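Local coordinates for protein lipase (Rhizopus niveus, PDB 1LGY) that hydrolyses the ester bonds of triacylglycerols and their partial glycerides, with a strong preference for the 1 and 3 positions, at residues G65-S70 against I76-R81. Residues are numbered along the deposited sequence; the frame is centred on the assembly and turned at random.
Sequences GYVLRS and IYLVFR
Val79 lies over one face of the Tyr66 ring, its CB 3.7 Å from the ring centroid in a CH-pi contact, while CB of Leu68 meets the ring's edge in plane. The tyrosine reaches its cross-strand neighbour because CG sits between the backbone N and carbonyl carbon (chi1 62°), which swings the ring over the valine; CE2 comes within 3.5 Å of Val79 CG1. A beta-branched residue suits this place: CB is displaced toward the rim, and the methyls straddle the ring's hydroxyl end, CG1 toward CE2 and CG2 toward OH. Leu68 CD2 approaches the Tyr77 ring obliquely, 3.8 Å from Tyr77 CD2. Tyrosine suits both places because its hydroxyl finds a polar partner beyond this apolar layer: Tyr66 OH is hydrogen-bonded to Thr26 OG1 and Tyr77 OH to Lys19 NZ. Helix 11-26 covers this face through Ile23. The strands form an antiparallel beta hairpin within the central mixed sheet of the alpha/beta-hydrolase fold, between edge strand 51-58 and strand 138-144, which leads into the nucleophile elbow at Ser145. Tyr66 with Val79 and Leu68 with Tyr77 are hydrogen-bonded pairs, each joined by two backbone bonds; Tyr77 N to Leu68 O is the shortest, 2.8 Å. On the other face, Val67 CG1 meets Ile76 CG2 at 3.9 Å, branched aliphatics suited to packing against helix 110-133. Gly65, lacking a side chain, brings its CA within 3.0 Å of Val79 O.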
ATOM      1  N   GLY A  65      -2.942  11.144   3.761  1.00  9.64           N
ATOM      2  CA  GLY A  65      -1.739  10.729   3.095  1.00 13.18           C
ATOM      3  C   GLY A  65      -0.720  11.831   3.087  1.00 13.88           C
ATOM      4  O   GLY A  65      -0.989  12.925   3.573  1.00 19.43           O
ATOM      5  N   TYR A  66       0.447  11.614   2.528  1.00 12.18           N
ATOM      6  CA  TYR A  66       1.389  12.704   2.410  1.00  8.43           C
ATOM      7  C   TYR A  66       2.442  12.519   1.350  1.00 12.18           C
ATOM      8  O   TYR A  66       2.747  11.392   0.982  1.00 14.64           O
ATOM      9  CB  TYR A  66       2.081  12.915   3.717  1.00 10.47           C
ATOM     10  CG  TYR A  66       2.924  11.769   4.244  1.00  6.06           C
ATOM     11  CD1 TYR A  66       4.259  11.626   3.848  1.00  7.60           C
ATOM     12  CD2 TYR A  66       2.377  10.892   5.179  1.00  7.82           C
ATOM     13  CE1 TYR A  66       5.055  10.608   4.386  1.00  8.71           C
ATOM     14  CE2 TYR A  66       3.171   9.872   5.728  1.00  2.30           C
ATOM     15  CZ  TYR A  66       4.494   9.749   5.318  1.00  9.10           C
ATOM     16  OH  TYR A  66       5.261   8.726   5.807  1.00 18.19           O
ATOM     17  N   VAL A  67       3.039  13.583   0.811  1.00 13.71           N
ATOM     18  CA  VAL A  67       4.139  13.415  -0.145  1.00 13.20           C
ATOM     19  C   VAL A  67       5.384  13.793   0.659  1.00 12.44           C
ATOM     20  O   VAL A  67       5.405  14.770   1.416  1.00  5.36           O
ATOM     21  CB  VAL A  67       3.945  14.353  -1.359  1.00 13.91           C
ATOM     22  CG1 VAL A  67       5.148  14.238  -2.261  1.00 13.32           C
ATOM     23  CG2 VAL A  67       2.716  13.942  -2.182  1.00 11.95           C
ATOM     24  N   LEU A  68       6.435  13.004   0.540  1.00 12.44           N
ATOM     25  CA  LEU A  68       7.618  13.278   1.334  1.00 14.58           C
ATOM     26  C   LEU A  68       8.821  13.206   0.412  1.00 11.86           C
ATOM     27  O   LEU A  68       8.815  12.306  -0.414  1.00 17.51           O
ATOM     28  CB  LEU A  68       7.659  12.218   2.415  1.00 13.88           C
ATOM     29  CG  LEU A  68       8.856  12.175   3.348  1.00 13.29           C
ATOM     30  CD1 LEU A  68       8.637  13.063   4.545  1.00 10.37           C
ATOM     31  CD2 LEU A  68       9.033  10.758   3.867  1.00 15.55           C
ATOM     32  N   ARG A  69       9.811  14.102   0.409  1.00 13.88           N
ATOM     33  CA  ARG A  69      11.025  13.922  -0.396  1.00 11.13           C
ATOM     34  C   ARG A  69      12.226  13.718   0.525  1.00 14.18           C
ATOM     35  O   ARG A  69      12.298  14.171   1.669  1.00 15.22           O
ATOM     36  CB  ARG A  69      11.243  15.134  -1.265  1.00 11.45           C
ATOM     37  CG  ARG A  69      12.334  14.983  -2.294  1.00 10.30           C
ATOM     38  CD  ARG A  69      12.590  16.326  -2.868  1.00 15.09           C
ATOM     39  NE  ARG A  69      13.259  17.162  -1.894  1.00 18.09           N
ATOM     40  CZ  ARG A  69      12.899  18.423  -1.729  1.00 21.46           C
ATOM     41  NH1 ARG A  69      11.941  18.994  -2.437  1.00 22.63           N
ATOM     42  NH2 ARG A  69      13.437  19.123  -0.758  1.00 24.50           N
ATOM     43  N   SER A  70      13.201  12.941   0.082  1.00 16.93           N
ATOM     44  CA  SER A  70      14.399  12.605   0.858  1.00 17.13           C
ATOM     45  C   SER A  70      15.497  12.765  -0.160  1.00 21.72           C
ATOM     46  O   SER A  70      15.621  11.935  -1.073  1.00 16.44           O
ATOM     47  CB  SER A  70      14.450  11.166   1.307  1.00 16.11           C
ATOM     48  OG  SER A  70      15.747  10.796   1.755  1.00 12.10           O
ATOM     49  N   ILE A  76      10.958  10.095  -3.491  1.00 13.86           N
ATOM     50  CA  ILE A  76       9.748  10.833  -3.265  1.00 16.52           C
ATOM     51  C   ILE A  76       8.803   9.724  -2.880  1.00 17.85           C
ATOM     52  O   ILE A  76       8.545   8.824  -3.678  1.00 19.06           O
ATOM     53  CB  ILE A  76       9.209  11.464  -4.527  1.00 14.72           C
ATOM     54  CG1 ILE A  76      10.236  12.359  -5.121  1.00 18.33           C
ATOM     55  CG2 ILE A  76       7.961  12.278  -4.190  1.00 21.42           C
ATOM     56  CD1 ILE A  76       9.936  12.465  -6.598  1.00 13.42           C
ATOM     57  N   TYR A  77       8.317   9.801  -1.646  1.00 16.58           N
ATOM     58  CA  TYR A  77       7.430   8.809  -1.066  1.00 12.13           C
ATOM     59  C   TYR A  77       5.999   9.273  -1.137  1.00  9.63           C
ATOM     60  O   TYR A  77       5.778  10.434  -0.829  1.00 13.65           O
ATOM     61  CB  TYR A  77       7.765   8.586   0.406  1.00 17.73           C
ATOM     62  CG  TYR A  77       9.067   7.838   0.673  1.00 20.38           C
ATOM     63  CD1 TYR A  77       9.084   6.445   0.597  1.00 21.03           C
ATOM     64  CD2 TYR A  77      10.230   8.523   1.005  1.00 19.41           C
ATOM     65  CE1 TYR A  77      10.248   5.733   0.844  1.00 19.02           C
ATOM     66  CE2 TYR A  77      11.403   7.812   1.266  1.00 23.27           C
ATOM     67  CZ  TYR A  77      11.393   6.429   1.178  1.00 21.11           C
ATOM     68  OH  TYR A  77      12.540   5.721   1.413  1.00 23.64           O
ATOM     69  N   LEU A  78       5.024   8.440  -1.503  1.00  4.85           N
ATOM     70  CA  LEU A  78       3.633   8.843  -1.489  1.00  6.84           C
ATOM     71  C   LEU A  78       3.064   7.852  -0.474  1.00 11.14           C
ATOM     72  O   LEU A  78       3.220   6.645  -0.685  1.00 12.13           O
ATOM     73  CB  LEU A  78       3.011   8.588  -2.789  1.00  5.67           C
ATOM     74  CG  LEU A  78       1.885   9.410  -3.406  1.00  9.47           C
ATOM     75  CD1 LEU A  78       1.281   8.497  -4.471  1.00  2.29           C
ATOM     76  CD2 LEU A  78       0.841   9.898  -2.411  1.00  3.75           C
ATOM     77  N   VAL A  79       2.451   8.288   0.653  1.00  9.14           N
ATOM     78  CA  VAL A  79       2.057   7.340   1.695  1.00  7.38           C
ATOM     79  C   VAL A  79       0.605   7.540   1.984  1.00  7.45           C
ATOM     80  O   VAL A  79       0.178   8.673   2.140  1.00  6.63           O
ATOM     81  CB  VAL A  79       2.914   7.592   2.973  1.00 11.81           C
ATOM     82  CG1 VAL A  79       2.460   6.766   4.169  1.00  4.33           C
ATOM     83  CG2 VAL A  79       4.359   7.219   2.645  1.00  9.12           C
ATOM     84  N   PHE A  80      -0.163   6.471   2.125  1.00 10.91           N
ATOM     85  CA  PHE A  80      -1.592   6.590   2.446  1.00 11.91           C
ATOM     86  C   PHE A  80      -2.031   5.810   3.670  1.00 12.55           C
ATOM     87  O   PHE A  80      -1.356   4.900   4.142  1.00  7.33           O
ATOM     88  CB  PHE A  80      -2.499   6.076   1.348  1.00 10.89           C
ATOM     89  CG  PHE A  80      -2.414   6.762   0.007  1.00 12.61           C
ATOM     90  CD1 PHE A  80      -1.468   6.334  -0.909  1.00  6.81           C
ATOM     91  CD2 PHE A  80      -3.285   7.817  -0.299  1.00 10.44           C
ATOM     92  CE1 PHE A  80      -1.383   6.962  -2.141  1.00  5.95           C
ATOM     93  CE2 PHE A  80      -3.176   8.426  -1.546  1.00 14.28           C
ATOM     94  CZ  PHE A  80      -2.228   8.004  -2.464  1.00  6.31           C
ATOM     95  N   ARG A  81      -3.221   6.200   4.164  1.00 14.15           N
ATOM     96  CA  ARG A  81      -3.943   5.423   5.178  1.00 12.23           C
ATOM     97  C   ARG A  81      -5.428   5.783   5.107  1.00 13.80           C
ATOM     98  O   ARG A  81      -5.781   6.903   4.751  1.00 10.19           O
ATOM     99  CB  ARG A  81      -3.497   5.731   6.595  1.00 12.48           C
ATOM    100  CG  ARG A  81      -3.835   7.128   7.083  1.00 14.49           C
ATOM    101  CD  ARG A  81      -3.700   7.190   8.564  1.00 13.37           C
ATOM    102  NE  ARG A  81      -4.456   8.323   9.004  1.00 16.17           N
ATOM    103  CZ  ARG A  81      -5.587   8.096   9.643  1.00 18.83           C
ATOM    104  NH1 ARG A  81      -6.042   6.880   9.891  1.00 23.65           N
ATOM    105  NH2 ARG A  81      -6.295   9.109  10.068  1.00 24.93           N
TER